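Local coordinates for protein ATP-dependent kinase YFH7 (Saccharomyces cerevisiae, PDB 2GA8) that acts as an ATP-dependent P-loop kinase that could take part in assembly of the endoplasmic reticulum membrane, at residues L7-R18 and D286-K294. Numbering follows the deposited sequence.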
ATOM      1  N   LEU A   7     -14.224  10.873   6.971  1.00 22.32           N
ATOM      2  CA  LEU A   7     -13.427  10.281   5.905  1.00 21.06           C
ATOM      3  C   LEU A   7     -14.196   9.095   5.347  1.00 17.88           C
ATOM      4  O   LEU A   7     -14.313   8.935   4.136  1.00 18.62           O
ATOM      5  CB  LEU A   7     -12.074   9.802   6.435  1.00 23.39           C
ATOM      6  CG  LEU A   7     -11.037  10.857   6.816  1.00 24.81           C
ATOM      7  CD1 LEU A   7      -9.745  10.160   7.213  1.00 24.18           C
ATOM      8  CD2 LEU A   7     -10.790  11.790   5.641  1.00 27.46           C
ATOM      9  N   ALA A   8     -14.720   8.265   6.242  1.00 17.36           N
ATOM     10  CA  ALA A   8     -15.486   7.094   5.830  1.00 17.58           C
ATOM     11  C   ALA A   8     -16.662   7.534   4.972  1.00 16.27           C
ATOM     12  O   ALA A   8     -16.981   6.888   3.979  1.00 14.65           O
ATOM     13  CB  ALA A   8     -15.979   6.324   7.049  1.00 17.40           C
ATOM     14  N   ASP A   9     -17.316   8.628   5.356  1.00 17.08           N
ATOM     15  CA  ASP A   9     -18.441   9.120   4.573  1.00 17.96           C
ATOM     16  C   ASP A   9     -17.996   9.544   3.181  1.00 17.03           C
ATOM     17  O   ASP A   9     -18.664   9.244   2.195  1.00 15.33           O
ATOM     18  CB  ASP A   9     -19.131  10.296   5.271  1.00 21.37           C
ATOM     19  CG  ASP A   9     -19.885   9.874   6.516  1.00 25.40           C
ATOM     20  OD1 ASP A   9     -20.322   8.705   6.584  1.00 27.24           O
ATOM     21  OD2 ASP A   9     -20.054  10.719   7.423  1.00 31.08           O
ATOM     22  N   ASP A  10     -16.863  10.237   3.097  1.00 16.40           N
ATOM     23  CA  ASP A  10     -16.379  10.679   1.804  1.00 17.04           C
ATOM     24  C   ASP A  10     -15.974   9.493   0.938  1.00 14.86           C
ATOM     25  O   ASP A  10     -16.189   9.508  -0.268  1.00 14.06           O
ATOM     26  CB  ASP A  10     -15.208  11.656   1.967  1.00 21.68           C
ATOM     27  CG  ASP A  10     -15.633  12.968   2.617  1.00 25.67           C
ATOM     28  OD1 ASP A  10     -16.752  13.443   2.324  1.00 31.47           O
ATOM     29  OD2 ASP A  10     -14.851  13.525   3.410  1.00 30.34           O
ATOM     30  N   VAL A  11     -15.404   8.461   1.555  1.00 14.73           N
ATOM     31  CA  VAL A  11     -15.007   7.267   0.806  1.00 14.53           C
ATOM     32  C   VAL A  11     -16.257   6.585   0.243  1.00 14.63           C
ATOM     33  O   VAL A  11     -16.297   6.210  -0.928  1.00 13.40           O
ATOM     34  CB  VAL A  11     -14.246   6.271   1.703  1.00 16.07           C
ATOM     35  CG1 VAL A  11     -14.023   4.958   0.960  1.00 16.83           C
ATOM     36  CG2 VAL A  11     -12.915   6.867   2.115  1.00 19.93           C
ATOM     37  N   LEU A  12     -17.287   6.440   1.074  1.00 14.70           N
ATOM     38  CA  LEU A  12     -18.519   5.807   0.622  1.00 14.90           C
ATOM     39  C   LEU A  12     -19.210   6.638  -0.452  1.00 15.60           C
ATOM     40  O   LEU A  12     -19.875   6.097  -1.334  1.00 14.97           O
ATOM     41  CB  LEU A  12     -19.474   5.581   1.801  1.00 15.87           C
ATOM     42  CG  LEU A  12     -18.973   4.596   2.861  1.00 18.89           C
ATOM     43  CD1 LEU A  12     -20.022   4.433   3.952  1.00 21.72           C
ATOM     44  CD2 LEU A  12     -18.678   3.256   2.210  1.00 19.31           C
ATOM     45  N   GLN A  13     -19.055   7.954  -0.384  1.00 15.35           N
ATOM     46  CA  GLN A  13     -19.683   8.809  -1.379  1.00 18.15           C
ATOM     47  C   GLN A  13     -19.047   8.595  -2.745  1.00 16.70           C
ATOM     48  O   GLN A  13     -19.741   8.535  -3.761  1.00 17.41           O
ATOM     49  CB  GLN A  13     -19.566  10.276  -0.976  1.00 19.35           C
ATOM     50  CG  GLN A  13     -20.177  11.228  -1.980  1.00 27.75           C
ATOM     51  CD  GLN A  13     -20.322  12.624  -1.422  1.00 32.54           C
ATOM     52  OE1 GLN A  13     -19.335  13.267  -1.058  1.00 36.39           O
ATOM     53  NE2 GLN A  13     -21.559  13.103  -1.342  1.00 33.42           N
ATOM     54  N   LEU A  14     -17.725   8.478  -2.768  1.00 17.09           N
ATOM     55  CA  LEU A  14     -17.024   8.265  -4.029  1.00 17.70           C
ATOM     56  C   LEU A  14     -17.327   6.876  -4.572  1.00 14.69           C
ATOM     57  O   LEU A  14     -17.574   6.711  -5.765  1.00 16.53           O
ATOM     58  CB  LEU A  14     -15.515   8.439  -3.854  1.00 17.95           C
ATOM     59  CG  LEU A  14     -14.703   8.268  -5.150  1.00 18.88           C
ATOM     60  CD1 LEU A  14     -15.259   9.185  -6.233  1.00 21.37           C
ATOM     61  CD2 LEU A  14     -13.246   8.584  -4.895  1.00 19.77           C
ATOM     62  N   LEU A  15     -17.324   5.873  -3.700  1.00 15.56           N
ATOM     63  CA  LEU A  15     -17.617   4.520  -4.153  1.00 15.03           C
ATOM     64  C   LEU A  15     -19.002   4.494  -4.782  1.00 14.61           C
ATOM     65  O   LEU A  15     -19.203   3.909  -5.840  1.00 14.72           O
ATOM     66  CB  LEU A  15     -17.558   3.525  -2.987  1.00 13.72           C
ATOM     67  CG  LEU A  15     -17.895   2.069  -3.329  1.00 16.85           C
ATOM     68  CD1 LEU A  15     -16.959   1.557  -4.415  1.00 14.83           C
ATOM     69  CD2 LEU A  15     -17.777   1.204  -2.083  1.00 17.56           C
ATOM     70  N   ASP A  16     -19.960   5.148  -4.133  1.00 15.30           N
ATOM     71  CA  ASP A  16     -21.318   5.173  -4.662  1.00 16.42           C
ATOM     72  C   ASP A  16     -21.374   5.888  -6.008  1.00 15.98           C
ATOM     73  O   ASP A  16     -22.060   5.449  -6.925  1.00 15.46           O
ATOM     74  CB  ASP A  16     -22.263   5.864  -3.683  1.00 16.01           C
ATOM     75  CG  ASP A  16     -23.709   5.752  -4.114  1.00 19.17           C
ATOM     76  OD1 ASP A  16     -24.246   4.627  -4.077  1.00 20.41           O
ATOM     77  OD2 ASP A  16     -24.300   6.780  -4.502  1.00 18.75           O
ATOM     78  N   ASN A  17     -20.653   6.995  -6.118  1.00 17.76           N
ATOM     79  CA  ASN A  17     -20.619   7.758  -7.360  1.00 20.91           C
ATOM     80  C   ASN A  17     -19.962   6.996  -8.508  1.00 20.27           C
ATOM     81  O   ASN A  17     -20.319   7.186  -9.670  1.00 21.84           O
ATOM     82  CB  ASN A  17     -19.880   9.079  -7.141  1.00 26.55           C
ATOM     83  CG  ASN A  17     -20.808  10.199  -6.720  1.00 32.89           C
ATOM     84  OD1 ASN A  17     -20.379  11.189  -6.126  1.00 37.24           O
ATOM     85  ND2 ASN A  17     -22.091  10.057  -7.046  1.00 35.11           N
ATOM     86  N   ARG A  18     -19.021   6.119  -8.176  1.00 17.65           N
ATOM     87  CA  ARG A  18     -18.290   5.352  -9.184  1.00 17.30           C
ATOM     88  C   ARG A  18     -18.686   3.879  -9.247  1.00 16.23           C
ATOM     89  O   ARG A  18     -18.027   3.082  -9.911  1.00 16.21           O
ATOM     90  CB  ARG A  18     -16.788   5.460  -8.898  1.00 15.76           C
ATOM     91  CG  ARG A  18     -16.278   6.886  -8.790  1.00 19.17           C
ATOM     92  CD  ARG A  18     -16.347   7.597 -10.131  1.00 17.66           C
ATOM     93  NE  ARG A  18     -15.507   6.930 -11.121  1.00 20.85           N
ATOM     94  CZ  ARG A  18     -15.339   7.347 -12.371  1.00 22.15           C
ATOM     95  NH1 ARG A  18     -15.960   8.439 -12.801  1.00 25.97           N
ATOM     96  NH2 ARG A  18     -14.538   6.679 -13.190  1.00 22.91           N
ATOM     97  N   ASP A 286      -5.817   7.906 -12.409  1.00 15.73           N
ATOM     98  CA  ASP A 286      -6.408   7.629 -13.710  1.00 18.28           C
ATOM     99  C   ASP A 286      -7.591   6.662 -13.677  1.00 17.27           C
ATOM    100  O   ASP A 286      -8.273   6.490 -14.683  1.00 18.59           O
ATOM    101  CB  ASP A 286      -5.340   7.124 -14.687  1.00 19.14           C
ATOM    102  CG  ASP A 286      -4.469   8.248 -15.227  1.00 23.23           C
ATOM    103  OD1 ASP A 286      -4.796   9.430 -14.986  1.00 25.71           O
ATOM    104  OD2 ASP A 286      -3.464   7.954 -15.901  1.00 24.31           O
ATOM    105  N   THR A 287      -7.840   6.030 -12.535  1.00 17.25           N
ATOM    106  CA  THR A 287      -8.979   5.119 -12.436  1.00 16.22           C
ATOM    107  C   THR A 287     -10.250   5.948 -12.310  1.00 16.95           C
ATOM    108  O   THR A 287     -11.347   5.471 -12.598  1.00 16.33           O
ATOM    109  CB  THR A 287      -8.904   4.207 -11.186  1.00 15.04           C
ATOM    110  OG1 THR A 287      -8.909   5.012  -9.999  1.00 15.10           O
ATOM    111  CG2 THR A 287      -7.652   3.349 -11.217  1.00 15.93           C
ATOM    112  N   GLY A 288     -10.093   7.196 -11.880  1.00 16.92           N
ATOM    113  CA  GLY A 288     -11.244   8.061 -11.693  1.00 15.84           C
ATOM    114  C   GLY A 288     -11.930   7.755 -10.370  1.00 15.37           C
ATOM    115  O   GLY A 288     -13.035   8.235 -10.094  1.00 13.38           O
ATOM    116  N   ALA A 289     -11.274   6.949  -9.541  1.00 13.60           N
ATOM    117  CA  ALA A 289     -11.834   6.577  -8.245  1.00 12.42           C
ATOM    118  C   ALA A 289     -10.760   6.625  -7.167  1.00 11.40           C
ATOM    119  O   ALA A 289     -10.437   5.610  -6.556  1.00 12.98           O
ATOM    120  CB  ALA A 289     -12.443   5.177  -8.323  1.00 12.53           C
ATOM    121  N   LEU A 290     -10.221   7.818  -6.937  1.00 11.66           N
ATOM    122  CA  LEU A 290      -9.176   8.018  -5.942  1.00 10.93           C
ATOM    123  C   LEU A 290      -9.420   9.215  -5.028  1.00 12.57           C
ATOM    124  O   LEU A 290      -9.808  10.288  -5.484  1.00 11.04           O
ATOM    125  CB  LEU A 290      -7.830   8.223  -6.643  1.00 10.71           C
ATOM    126  CG  LEU A 290      -6.652   8.605  -5.737  1.00 11.71           C
ATOM    127  CD1 LEU A 290      -6.239   7.391  -4.917  1.00 11.11           C
ATOM    128  CD2 LEU A 290      -5.484   9.102  -6.576  1.00 14.66           C
ATOM    129  N   LEU A 291      -9.191   9.015  -3.734  1.00 11.61           N
ATOM    130  CA  LEU A 291      -9.286  10.087  -2.750  1.00 13.05           C
ATOM    131  C   LEU A 291      -7.857  10.178  -2.227  1.00 12.28           C
ATOM    132  O   LEU A 291      -7.216   9.152  -2.003  1.00 13.30           O
ATOM    133  CB  LEU A 291     -10.252   9.733  -1.617  1.00 15.83           C
ATOM    134  CG  LEU A 291     -11.723   9.977  -1.978  1.00 17.35           C
ATOM    135  CD1 LEU A 291     -12.610   9.620  -0.798  1.00 18.75           C
ATOM    136  CD2 LEU A 291     -11.912  11.440  -2.371  1.00 17.73           C
ATOM    137  N   VAL A 292      -7.355  11.398  -2.066  1.00 10.93           N
ATOM    138  CA  VAL A 292      -5.989  11.622  -1.605  1.00 11.08           C
ATOM    139  C   VAL A 292      -5.929  12.517  -0.369  1.00 12.31           C
ATOM    140  O   VAL A 292      -6.474  13.619  -0.369  1.00 12.35           O
ATOM    141  CB  VAL A 292      -5.144  12.272  -2.720  1.00 10.87           C
ATOM    142  CG1 VAL A 292      -3.700  12.448  -2.256  1.00 12.29           C
ATOM    143  CG2 VAL A 292      -5.204  11.410  -3.983  1.00 13.29           C
ATOM    144  N   TYR A 293      -5.259  12.030   0.674  1.00 13.13           N
ATOM    145  CA  TYR A 293      -5.108  12.770   1.925  1.00 13.81           C
ATOM    146  C   TYR A 293      -3.644  12.864   2.315  1.00 15.86           C
ATOM    147  O   TYR A 293      -2.881  11.903   2.176  1.00 14.13           O
ATOM    148  CB  TYR A 293      -5.867  12.080   3.055  1.00 13.38           C
ATOM    149  CG  TYR A 293      -7.351  11.983   2.806  1.00 15.65           C
ATOM    150  CD1 TYR A 293      -8.171  13.107   2.913  1.00 14.41           C
ATOM    151  CD2 TYR A 293      -7.931  10.778   2.420  1.00 14.75           C
ATOM    152  CE1 TYR A 293      -9.534  13.032   2.638  1.00 16.07           C
ATOM    153  CE2 TYR A 293      -9.291  10.690   2.139  1.00 17.60           C
ATOM    154  CZ  TYR A 293     -10.086  11.818   2.248  1.00 17.98           C
ATOM    155  OH  TYR A 293     -11.430  11.729   1.958  1.00 18.03           O
ATOM    156  N   LYS A 294      -3.253  14.032   2.800  1.00 15.15           N
ATOM    157  CA  LYS A 294      -1.881  14.238   3.228  1.00 15.99           C
ATOM    158  C   LYS A 294      -1.978  14.858   4.613  1.00 17.77           C
ATOM    159  O   LYS A 294      -2.653  15.866   4.805  1.00 18.14           O
ATOM    160  CB  LYS A 294      -1.162  15.172   2.246  1.00 18.45           C
ATOM    161  CG  LYS A 294       0.353  15.171   2.367  1.00 22.10           C
ATOM    162  CD  LYS A 294       0.813  15.994   3.541  1.00 24.21           C
ATOM    163  CE  LYS A 294       2.328  15.976   3.656  1.00 24.35           C
ATOM    164  NZ  LYS A 294       2.776  16.813   4.793  1.00 28.03           N
TER
HETATM  165  O   HOH W   1     -12.655  14.046   2.036  1.00 33.39           O
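Leu7 lays its CD2 methyl over one face of the Tyr293 ring, a CH-pi contact 3.7 Å from CD2 to the ring centroid and displaced toward CZ and CE1. Tyr293 OH lies against Asp10 CB. A water at the ring edge, in its plane, joins Tyr293 OH to the carboxylate of Asp10, donating to OD2 at 2.6 Å, so the helix and the strand share a polar bridge beside the apolar packing. In the middle, Leu291 points toward the helix: its CD1 methyl sits 3.7 Å from Val11 CA and also touches Asp10 O and Val11 CG2. Leu291 and Leu14 reach toward each other tip to tip, with CG of Leu291 3.6 Å from CD2 of Leu14. Leu14 holds CG anti to its own nitrogen (chi1 -178°), which carries that same CD2 methyl on to the backbone at Leu290 N.

Arg18, just past the helix, can be followed outward. CB leads to CG, which lies 4.2 Å from Ala289 CB; the chain then bends at chi2 and chi3 and folds over the Gly288 carbonyl. CD passes Gly288 O, and the guanidinium puts one face over that oxygen, with NE 3.0 Å and CZ 3.4 Å from it and NH1 farther off. The angle is too poor for a bond from NE, which instead donates to Asn22 OD1. NH2 ends 3.5 Å from Thr287 O, itself bonded to Asn22 ND2. A leucine in place of Arg18 would probably leave Asn22 OD1 without its NE donor and take away the flat cationic group over Gly288 O.

Helix 7-17 runs at 157° to strand 290-294, close to antiparallel; strand 290-296 lies between strands 25-30 and 347-351 of the parallel sheet. This is the layered alpha/beta packing of a P-loop kinase core, with strand order 2-3-1-4-5.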